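Local coordinates for acetyl transferase (Salmonella typhimurium, PDB 1S7K), which transfers an acetyl group, probably from acetyl-coenzyme A, to the N-terminal alpha-amino group of ribosomal protein L7/L12, at residues Val10-Leu16 against Ile112-Ser116; Gly68-Tyr73 against Val84-Ile90; Arg131-Cys137 against Met174-Asp180. All coordinates share one frame. Numbering follows the deposited sequence.

Interaction 1 (Val10-Leu16 against Ile112-Ser116)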
loop_
_atom_site.group_PDB
_atom_site.type_symbol
_atom_site.label_atom_id
_atom_site.label_comp_id
_atom_site.label_asym_id
_atom_site.label_seq_id
_atom_site.Cartn_x
_atom_site.Cartn_y
_atom_site.Cartn_z
ATOM N N VAL A 10 -16.270 -13.222 -19.180
ATOM C CA VAL A 10 -16.773 -11.904 -18.910
ATOM C C VAL A 10 -18.121 -11.780 -19.652
ATOM O O VAL A 10 -19.174 -11.497 -19.029
ATOM C CB VAL A 10 -15.781 -10.832 -19.373
ATOM C CG1 VAL A 10 -16.369 -9.434 -19.194
ATOM C CG2 VAL A 10 -14.502 -10.930 -18.524
ATOM N N SER A 11 -18.116 -12.088 -20.952
ATOM C CA SER A 11 -19.323 -11.941 -21.761
ATOM C C SER A 11 -19.231 -12.722 -23.060
ATOM O O SER A 11 -18.311 -13.494 -23.272
ATOM C CB SER A 11 -19.568 -10.450 -22.085
ATOM O OG SER A 11 -18.725 -9.927 -23.103
ATOM N N THR A 12 -20.236 -12.546 -23.909
ATOM C CA THR A 12 -20.248 -13.211 -25.191
ATOM C C THR A 12 -18.992 -12.934 -25.992
ATOM O O THR A 12 -18.427 -13.819 -26.611
ATOM C CB THR A 12 -21.487 -12.777 -26.036
ATOM O OG1 THR A 12 -22.663 -13.227 -25.330
ATOM C CG2 THR A 12 -21.402 -13.423 -27.425
ATOM N N THR A 13 -18.541 -11.699 -25.943
ATOM C CA THR A 13 -17.353 -11.290 -26.680
ATOM C C THR A 13 -16.102 -11.001 -25.822
ATOM O O THR A 13 -15.016 -10.827 -26.365
ATOM C CB THR A 13 -17.698 -10.018 -27.441
ATOM O OG1 THR A 13 -18.242 -9.078 -26.500
ATOM C CG2 THR A 13 -18.809 -10.287 -28.484
ATOM N N LEU A 14 -16.248 -10.910 -24.504
ATOM C CA LEU A 14 -15.086 -10.601 -23.664
ATOM C C LEU A 14 -14.705 -11.750 -22.756
ATOM O O LEU A 14 -15.573 -12.518 -22.269
ATOM C CB LEU A 14 -15.436 -9.380 -22.788
ATOM C CG LEU A 14 -15.749 -8.067 -23.507
ATOM C CD1 LEU A 14 -16.172 -6.901 -22.491
ATOM C CD2 LEU A 14 -14.543 -7.683 -24.354
ATOM N N GLU A 15 -13.399 -11.870 -22.493
ATOM C CA GLU A 15 -12.948 -12.838 -21.498
ATOM C C GLU A 15 -11.548 -12.394 -21.011
ATOM O O GLU A 15 -10.864 -11.618 -21.691
ATOM C CB GLU A 15 -12.942 -14.283 -22.046
ATOM C CG GLU A 15 -11.798 -14.668 -22.975
ATOM C CD GLU A 15 -11.849 -16.165 -23.427
ATOM O OE1 GLU A 15 -12.886 -16.869 -23.292
ATOM O OE2 GLU A 15 -10.816 -16.606 -23.929
ATOM N N LEU A 16 -11.198 -12.783 -19.787
ATOM C CA LEU A 16 -9.885 -12.455 -19.192
ATOM C C LEU A 16 -9.094 -13.764 -19.217
ATOM O O LEU A 16 -9.658 -14.830 -18.941
ATOM C CB LEU A 16 -10.055 -12.035 -17.734
ATOM C CG LEU A 16 -10.832 -10.748 -17.473
ATOM C CD1 LEU A 16 -11.108 -10.608 -15.984
ATOM C CD2 LEU A 16 -9.944 -9.569 -17.960
ATOM N N ILE A 112 -15.590 -2.036 -21.639
ATOM C CA ILE A 112 -14.888 -3.332 -21.637
ATOM C C ILE A 112 -14.231 -3.515 -20.256
ATOM O O ILE A 112 -14.240 -4.624 -19.693
ATOM C CB ILE A 112 -13.783 -3.367 -22.723
ATOM C CG1 ILE A 112 -14.453 -3.348 -24.118
ATOM C CG2 ILE A 112 -12.915 -4.600 -22.544
ATOM C CD1 ILE A 112 -13.423 -3.240 -25.384
ATOM N N MET A 113 -13.629 -2.434 -19.731
ATOM C CA MET A 113 -12.999 -2.525 -18.387
ATOM C C MET A 113 -14.111 -2.678 -17.366
ATOM O O MET A 113 -14.019 -3.522 -16.485
ATOM C CB MET A 113 -12.136 -1.289 -18.119
ATOM C CG MET A 113 -11.548 -1.167 -16.731
ATOM S SD MET A 113 -10.745 -2.628 -16.133
ATOM C CE MET A 113 -9.779 -2.989 -17.230
ATOM N N SER A 114 -15.184 -1.920 -17.502
ATOM C CA SER A 114 -16.292 -2.042 -16.497
ATOM C C SER A 114 -16.890 -3.467 -16.442
ATOM O O SER A 114 -17.107 -4.002 -15.348
ATOM C CB SER A 114 -17.394 -1.044 -16.818
ATOM O OG SER A 114 -16.950 0.294 -16.562
ATOM N N GLN A 115 -17.121 -4.076 -17.594
ATOM C CA GLN A 115 -17.707 -5.401 -17.595
ATOM C C GLN A 115 -16.668 -6.382 -17.156
ATOM O O GLN A 115 -16.968 -7.275 -16.347
ATOM C CB GLN A 115 -18.255 -5.795 -18.996
ATOM C CG GLN A 115 -19.453 -4.980 -19.415
ATOM C CD GLN A 115 -20.072 -5.484 -20.676
ATOM O OE1 GLN A 115 -21.286 -5.860 -20.707
ATOM N NE2 GLN A 115 -19.282 -5.520 -21.725
ATOM N N SER A 116 -15.424 -6.193 -17.604
ATOM C CA SER A 116 -14.378 -7.148 -17.198
ATOM C C SER A 116 -14.136 -7.098 -15.689
ATOM O O SER A 116 -13.979 -8.128 -15.011
ATOM C CB SER A 116 -13.054 -6.844 -17.913
ATOM O OG SER A 116 -13.209 -7.199 -19.282
HETATM O O HOH W 1 -19.733 -7.535 -23.738
#
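Three aliphatic side chains of V10-L16 lie against one side of the first turn of helix 112-127. L14 leads, in the common mt rotamer: its CD2 meets I112 CG2 at 3.9 Å, while its CD1 rests 3.9 Å from I112 CA and 3.5 Å from Q115 NE2. V10, with chi1 t, places CG1 3.6 Å from both S116 CA and Q115 O, so a short beta-branched residue packs directly on helix backbone. L16, again mt, brings CD1 to 3.9 Å from S116 O. The small S116 allows this approach, and its m rotamer turns the hydroxyl back to donate to I112 O (OG to O, 2.8 Å), so a polar group is satisfied within the helix at an apolar interface. Towards solvent the chemistry changes. S11, in rotamer p, uses OG to accept from L14 N at 3.0 Å, an ST motif within the turn, where S11 N also bonds to L14 O at 2.9 Å. The same S11 OG lies 2.7 Å from a water that accepts from Q115 NE2 at 2.9 Å, a polar bridge reached by the long glutamine. I112, M113 and S114, like G109 and G111 just before them, contact CoA in another structure of this protein; here the site is empty. The arrangement is consistent with the GNAT pyrophosphate-binding loop and the helix start that follows it, packed on the first strands of the sheet.

Interaction 2 (Gly68-Tyr73 against Val84-Ile90)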
loop_
_atom_site.group_PDB
_atom_site.type_symbol
_atom_site.label_atom_id
_atom_site.label_comp_id
_atom_site.label_asym_id
_atom_site.label_seq_id
_atom_site.Cartn_x
_atom_site.Cartn_y
_atom_site.Cartn_z
ATOM N N GLY A 68 -0.348 -15.535 -5.501
ATOM C CA GLY A 68 -1.454 -14.762 -4.963
ATOM C C GLY A 68 -0.972 -13.441 -4.384
ATOM O O GLY A 68 -1.623 -12.897 -3.468
ATOM N N TYR A 69 0.149 -12.930 -4.903
ATOM C CA TYR A 69 0.710 -11.667 -4.424
ATOM C C TYR A 69 0.285 -10.503 -5.282
ATOM O O TYR A 69 0.462 -9.335 -4.884
ATOM C CB TYR A 69 2.231 -11.694 -4.407
ATOM C CG TYR A 69 2.781 -12.591 -3.317
ATOM C CD1 TYR A 69 4.075 -13.073 -3.395
ATOM C CD2 TYR A 69 1.956 -13.035 -2.265
ATOM C CE1 TYR A 69 4.553 -14.007 -2.449
ATOM C CE2 TYR A 69 2.416 -13.968 -1.320
ATOM C CZ TYR A 69 3.720 -14.453 -1.426
ATOM O OH TYR A 69 4.210 -15.420 -0.522
ATOM N N ALA A 70 -0.290 -10.838 -6.428
ATOM C CA ALA A 70 -0.773 -9.872 -7.444
ATOM C C ALA A 70 -1.469 -10.731 -8.499
ATOM O O ALA A 70 -1.410 -11.949 -8.420
ATOM C CB ALA A 70 0.454 -9.140 -8.124
ATOM N N LYS A 71 -2.144 -10.114 -9.473
ATOM C CA LYS A 71 -2.729 -10.889 -10.564
ATOM C C LYS A 71 -2.532 -10.112 -11.810
ATOM O O LYS A 71 -2.589 -8.863 -11.795
ATOM C CB LYS A 71 -4.232 -11.132 -10.387
ATOM C CG LYS A 71 -4.596 -12.030 -9.161
ATOM C CD LYS A 71 -4.107 -13.534 -9.397
ATOM C CE LYS A 71 -4.247 -14.393 -8.102
ATOM N NZ LYS A 71 -3.710 -15.761 -8.489
ATOM N N MET A 72 -2.241 -10.804 -12.905
ATOM C CA MET A 72 -2.155 -10.074 -14.138
ATOM C C MET A 72 -3.005 -10.819 -15.184
ATOM O O MET A 72 -2.675 -11.957 -15.531
ATOM C CB MET A 72 -0.716 -9.942 -14.643
ATOM C CG MET A 72 -0.683 -9.240 -15.993
ATOM S SD MET A 72 1.003 -9.261 -16.608
ATOM C CE MET A 72 0.844 -8.307 -17.886
ATOM N N TYR A 73 -4.105 -10.186 -15.638
ATOM C CA TYR A 73 -4.935 -10.790 -16.649
ATOM C C TYR A 73 -4.913 -9.961 -17.931
ATOM O O TYR A 73 -4.799 -8.733 -17.931
ATOM C CB TYR A 73 -6.401 -10.914 -16.125
ATOM C CG TYR A 73 -6.591 -11.875 -14.979
ATOM C CD1 TYR A 73 -6.767 -13.252 -15.213
ATOM C CD2 TYR A 73 -6.609 -11.426 -13.660
ATOM C CE1 TYR A 73 -6.956 -14.167 -14.119
ATOM C CE2 TYR A 73 -6.774 -12.315 -12.581
ATOM C CZ TYR A 73 -6.951 -13.681 -12.820
ATOM O OH TYR A 73 -7.155 -14.546 -11.754
ATOM N N VAL A 84 -4.890 -4.819 -20.440
ATOM C CA VAL A 84 -4.501 -5.565 -19.250
ATOM C C VAL A 84 -5.390 -5.166 -18.044
ATOM O O VAL A 84 -5.743 -4.014 -17.923
ATOM C CB VAL A 84 -3.051 -5.237 -18.831
ATOM C CG1 VAL A 84 -2.789 -5.829 -17.456
ATOM C CG2 VAL A 84 -2.016 -5.855 -19.851
ATOM N N LEU A 85 -5.800 -6.134 -17.232
ATOM C CA LEU A 85 -6.564 -5.867 -16.007
ATOM C C LEU A 85 -5.757 -6.571 -14.888
ATOM O O LEU A 85 -5.560 -7.830 -14.917
ATOM C CB LEU A 85 -7.968 -6.452 -16.098
ATOM C CG LEU A 85 -8.837 -6.247 -14.865
ATOM C CD1 LEU A 85 -8.773 -4.815 -14.425
ATOM C CD2 LEU A 85 -10.292 -6.647 -15.166
ATOM N N SER A 86 -5.259 -5.767 -13.935
ATOM C CA SER A 86 -4.393 -6.285 -12.862
ATOM C C SER A 86 -4.828 -6.007 -11.450
ATOM O O SER A 86 -5.596 -5.081 -11.217
ATOM C CB SER A 86 -2.981 -5.684 -12.984
ATOM O OG SER A 86 -2.378 -5.987 -14.241
ATOM N N PHE A 87 -4.343 -6.822 -10.517
ATOM C CA PHE A 87 -4.506 -6.563 -9.110
ATOM C C PHE A 87 -2.994 -6.228 -8.900
ATOM O O PHE A 87 -2.136 -7.135 -8.882
ATOM C CB PHE A 87 -4.913 -7.823 -8.330
ATOM C CG PHE A 87 -6.371 -8.147 -8.394
ATOM C CD1 PHE A 87 -6.821 -9.460 -8.186
ATOM C CD2 PHE A 87 -7.307 -7.164 -8.635
ATOM C CE1 PHE A 87 -8.188 -9.777 -8.236
ATOM C CE2 PHE A 87 -8.676 -7.467 -8.680
ATOM C CZ PHE A 87 -9.122 -8.784 -8.488
ATOM N N ASN A 88 -2.678 -4.928 -8.848
ATOM C CA ASN A 88 -1.289 -4.519 -8.727
ATOM C C ASN A 88 -0.623 -5.166 -7.535
ATOM O O ASN A 88 0.580 -5.479 -7.594
ATOM C CB ASN A 88 -1.158 -3.024 -8.612
ATOM C CG ASN A 88 -1.619 -2.313 -9.862
ATOM O OD1 ASN A 88 -1.430 -2.811 -10.968
ATOM N ND2 ASN A 88 -2.211 -1.125 -9.691
ATOM N N ALA A 89 -1.355 -5.322 -6.439
ATOM C CA ALA A 89 -0.807 -5.980 -5.249
ATOM C C ALA A 89 -1.990 -6.574 -4.501
ATOM O O ALA A 89 -3.137 -6.112 -4.658
ATOM C CB ALA A 89 -0.115 -4.986 -4.344
ATOM N N ILE A 90 -1.718 -7.550 -3.643
ATOM C CA ILE A 90 -2.760 -8.178 -2.825
ATOM C C ILE A 90 -2.183 -8.267 -1.433
ATOM O O ILE A 90 -0.955 -8.420 -1.292
ATOM C CB ILE A 90 -3.095 -9.600 -3.328
ATOM C CG1 ILE A 90 -3.829 -9.497 -4.683
ATOM C CG2 ILE A 90 -3.949 -10.355 -2.308
ATOM C CD1 ILE A 90 -3.970 -10.823 -5.426
#
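This is antiparallel pairing within a beta hairpin, strands 71-77 and 80-91, in the N-terminal half of the GNAT sheet. The short segments run at 175° with axes 4.7 Å apart. K71 and F87 form a hydrogen-bonded pair (K71 N to F87 O and F87 N to K71 O, both 3.0 Å), as do Y73 and L85 (Y73 N to L85 O and L85 N to Y73 O, both 2.9 Å); M72 and S86 between them are a non-hydrogen-bonded pair. On the N-terminal side of K71 the register slips by one residue: N88 has helical backbone angles, and I90 N reaches Y69 O by only a weak bond of 3.1 Å. Small A70 suits this kink, its CB 3.4 Å from F87 O. G68, at positive phi, ends helix 55-67 in a Schellman motif, a conformation glycine adopts easily. The aliphatic stem of K71 lies beside F87, K71 CG being 3.5 Å from F87 CD1. K71 NZ bonds to H65 O. On this face, that of K71, Y73, L85 and F87, helix 112-127 packs through M113, L120 and Y124, Y124 also meeting F87 edge-to-face. M72, on the other face, touches N61 of helix 55-67, and strand 96-103 continues the sheet beyond 84-90.

Interaction 3 (Arg131-Cys137 against Met174-Asp180)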
loop_
_atom_site.group_PDB
_atom_site.type_symbol
_atom_site.label_atom_id
_atom_site.label_comp_id
_atom_site.label_asym_id
_atom_site.label_seq_id
_atom_site.Cartn_x
_atom_site.Cartn_y
_atom_site.Cartn_z
ATOM N N ARG A 131 -12.033 -9.989 -0.902
ATOM C CA ARG A 131 -13.321 -9.403 -0.540
ATOM C C ARG A 131 -13.321 -7.846 -0.632
ATOM O O ARG A 131 -14.356 -7.252 -0.771
ATOM C CB ARG A 131 -13.702 -9.753 0.908
ATOM C CG ARG A 131 -12.742 -9.113 1.966
ATOM C CD ARG A 131 -12.949 -9.803 3.308
ATOM N NE ARG A 131 -14.337 -9.629 3.748
ATOM C CZ ARG A 131 -14.840 -8.476 4.224
ATOM N NH1 ARG A 131 -14.100 -7.379 4.331
ATOM N NH2 ARG A 131 -16.102 -8.436 4.604
ATOM N N ARG A 132 -12.151 -7.223 -0.604
ATOM C CA ARG A 132 -12.039 -5.766 -0.637
ATOM C C ARG A 132 -11.258 -5.386 -1.920
ATOM O O ARG A 132 -10.080 -5.743 -2.094
ATOM C CB ARG A 132 -11.295 -5.244 0.622
ATOM C CG ARG A 132 -11.199 -3.637 0.649
ATOM C CD ARG A 132 -10.439 -3.144 1.949
ATOM N NE ARG A 132 -9.816 -1.854 1.701
ATOM C CZ ARG A 132 -10.481 -0.700 1.606
ATOM N NH1 ARG A 132 -9.827 0.412 1.290
ATOM N NH2 ARG A 132 -11.770 -0.622 1.936
ATOM N N PHE A 133 -11.931 -4.691 -2.834
ATOM C CA PHE A 133 -11.294 -4.344 -4.091
ATOM C C PHE A 133 -11.070 -2.871 -4.086
ATOM O O PHE A 133 -12.015 -2.114 -3.833
ATOM C CB PHE A 133 -12.206 -4.734 -5.274
ATOM C CG PHE A 133 -12.533 -6.191 -5.304
ATOM C CD1 PHE A 133 -13.651 -6.671 -4.627
ATOM C CD2 PHE A 133 -11.677 -7.088 -5.937
ATOM C CE1 PHE A 133 -13.913 -8.021 -4.577
ATOM C CE2 PHE A 133 -11.942 -8.470 -5.889
ATOM C CZ PHE A 133 -13.079 -8.929 -5.200
ATOM N N VAL A 134 -9.840 -2.455 -4.332
ATOM C CA VAL A 134 -9.516 -1.043 -4.234
ATOM C C VAL A 134 -9.005 -0.410 -5.472
ATOM O O VAL A 134 -8.245 -1.040 -6.176
ATOM C CB VAL A 134 -8.424 -0.846 -3.149
ATOM C CG1 VAL A 134 -8.076 0.647 -2.966
ATOM C CG2 VAL A 134 -8.984 -1.451 -1.790
ATOM N N ILE A 135 -9.489 0.802 -5.786
ATOM C CA ILE A 135 -8.960 1.561 -6.952
ATOM C C ILE A 135 -8.372 2.849 -6.431
ATOM O O ILE A 135 -9.113 3.672 -5.828
ATOM C CB ILE A 135 -10.054 1.956 -7.974
ATOM C CG1 ILE A 135 -10.475 0.701 -8.746
ATOM C CG2 ILE A 135 -9.492 3.091 -8.956
ATOM C CD1 ILE A 135 -11.772 0.799 -9.616
ATOM N N LYS A 136 -7.063 3.035 -6.624
ATOM C CA LYS A 136 -6.433 4.308 -6.251
ATOM C C LYS A 136 -6.142 4.938 -7.598
ATOM O O LYS A 136 -5.538 4.253 -8.472
ATOM C CB LYS A 136 -5.105 4.059 -5.505
ATOM C CG LYS A 136 -5.259 3.519 -4.104
ATOM C CD LYS A 136 -3.944 2.937 -3.568
ATOM C CE LYS A 136 -2.964 3.988 -3.259
ATOM N NZ LYS A 136 -1.632 3.315 -2.953
ATOM N N CYS A 137 -6.648 6.154 -7.822
ATOM C CA CYS A 137 -6.301 6.808 -9.100
ATOM C C CYS A 137 -6.216 8.314 -8.893
ATOM O O CYS A 137 -6.904 8.880 -8.001
ATOM C CB CYS A 137 -7.359 6.475 -10.120
ATOM S SG CYS A 137 -9.067 7.065 -9.718
ATOM N N MET A 174 -9.091 7.356 -3.330
ATOM C CA MET A 174 -9.079 5.969 -2.970
ATOM C C MET A 174 -10.529 5.541 -2.941
ATOM O O MET A 174 -11.336 6.083 -2.173
ATOM C CB MET A 174 -8.419 5.727 -1.598
ATOM C CG MET A 174 -8.626 4.206 -1.244
ATOM S SD MET A 174 -7.750 3.681 0.243
ATOM C CE MET A 174 -6.084 3.703 -0.419
ATOM N N TYR A 175 -10.839 4.525 -3.755
ATOM C CA TYR A 175 -12.191 3.952 -3.905
ATOM C C TYR A 175 -12.191 2.497 -3.477
ATOM O O TYR A 175 -11.192 1.788 -3.662
ATOM C CB TYR A 175 -12.605 3.943 -5.378
ATOM C CG TYR A 175 -12.902 5.286 -6.003
ATOM C CD1 TYR A 175 -14.183 5.849 -5.925
ATOM C CD2 TYR A 175 -11.921 5.956 -6.741
ATOM C CE1 TYR A 175 -14.465 7.088 -6.629
ATOM C CE2 TYR A 175 -12.184 7.145 -7.405
ATOM C CZ TYR A 175 -13.475 7.709 -7.356
ATOM O OH TYR A 175 -13.750 8.883 -8.111
ATOM N N ALA A 176 -13.282 2.032 -2.909
ATOM C CA ALA A 176 -13.313 0.612 -2.554
ATOM C C ALA A 176 -14.681 0.010 -2.746
ATOM O O ALA A 176 -15.706 0.701 -2.683
ATOM C CB ALA A 176 -12.815 0.345 -1.052
ATOM N N ARG A 177 -14.686 -1.283 -3.035
ATOM C CA ARG A 177 -15.920 -2.053 -3.104
ATOM C C ARG A 177 -15.678 -3.334 -2.341
ATOM O O ARG A 177 -14.636 -3.985 -2.569
ATOM C CB ARG A 177 -16.253 -2.437 -4.556
ATOM C CG ARG A 177 -17.711 -2.940 -4.625
ATOM C CD ARG A 177 -18.303 -2.798 -6.046
ATOM N NE ARG A 177 -19.406 -3.730 -6.176
ATOM C CZ ARG A 177 -19.871 -4.205 -7.324
ATOM N NH1 ARG A 177 -19.351 -3.815 -8.484
ATOM N NH2 ARG A 177 -20.802 -5.168 -7.290
ATOM N N ILE A 178 -16.607 -3.690 -1.440
ATOM C CA ILE A 178 -16.508 -4.935 -0.682
ATOM C C ILE A 178 -17.578 -5.898 -1.277
ATOM O O ILE A 178 -18.742 -5.490 -1.518
ATOM C CB ILE A 178 -16.850 -4.738 0.813
ATOM C CG1 ILE A 178 -15.944 -3.657 1.456
ATOM C CG2 ILE A 178 -16.786 -6.114 1.568
ATOM C CD1 ILE A 178 -14.546 -4.040 1.677
ATOM N N ILE A 179 -17.183 -7.140 -1.538
ATOM C CA ILE A 179 -18.114 -8.174 -2.037
ATOM C C ILE A 179 -17.786 -9.467 -1.218
ATOM O O ILE A 179 -16.788 -10.167 -1.458
ATOM C CB ILE A 179 -17.908 -8.429 -3.589
ATOM C CG1 ILE A 179 -18.135 -7.137 -4.368
ATOM C CG2 ILE A 179 -18.916 -9.418 -4.045
ATOM C CD1 ILE A 179 -17.934 -7.267 -5.936
ATOM N N ASP A 180 -18.630 -9.737 -0.222
ATOM C CA ASP A 180 -18.448 -10.873 0.710
ATOM C C ASP A 180 -19.824 -11.021 1.382
ATOM O O ASP A 180 -20.852 -10.882 0.690
ATOM C CB ASP A 180 -17.402 -10.516 1.757
ATOM C CG ASP A 180 -16.889 -11.740 2.554
ATOM O OD1 ASP A 180 -17.240 -12.901 2.219
ATOM O OD2 ASP A 180 -16.089 -11.514 3.484
#
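Backbone groups of R131-C137 and M174-D180 are matched in an antiparallel ladder. F133 and R177 bond both ways (F133 N to R177 O 2.8 Å, R177 N to F133 O 2.9 Å), and so do I135 and Y175 (I135 N to Y175 O 2.9 Å, Y175 N to I135 O 2.8 Å). R131 O accepts from I179 N at 2.9 Å, prolonging the ladder past the strand ends. R132 and V134, in non-hydrogen-bonded pairs with I178 and A176, turn their backbone to strand 96-103 instead, bonding with A97 and I99 among others.

Two arginines find acidic partners. R131 NE donates to D180 OD2 at 2.6 Å, a salt bridge, with a weak second bond from R131 NH2 to the same OD2 at 3.3 Å; its guanidinium also makes a cation-pi contact with Y169 of the second subunit. R132 lays its guanidinium face on A176, NH2 lying 3.3 Å from A176 CB, where alanine leaves room; R132 NH1 forms a salt bridge with E156. The Y175 hydroxyl bonds to N145, so a buried tyrosine keeps a partner. Against the edge of its ring sits C137, SG 3.9 Å from Y175 CE2; this cysteine is the site of covalent CoA attachment in another structure of the protein.

Strand 132-138 thus lies between 96-103, parallel to it, and antiparallel 168-178, which is itself flanked by 154-165. Helix 112-127 packs on F133, R177 and I179, helix 142-150 on I135, C137 and Y175, and the second subunit approaches R131, R132, M174 and I178.

All three interactions belong to one mixed sheet. Interaction 1 joins a helix to it and relies on apolar packing, with a water at its solvent-exposed edge, beside Q115; interactions 2 and 3 join neighbouring strands and rest on backbone hydrogen bonds. Helix 112-127 ties them together: M113 SD of interaction 1 meets L85 CD1 of interaction 2 at 3.4 Å, and further along, the same helix packs on F87 and F133, whose rings touch (F87 CZ to F133 CE2, 3.8 Å). Interactions 1 and 3 do not touch, their nearest atoms being about 7 Å apart. Interaction 2 is partly buried and the other two largely buried; interaction 3, unlike them, carries a salt bridge across its segments and faces the second subunit.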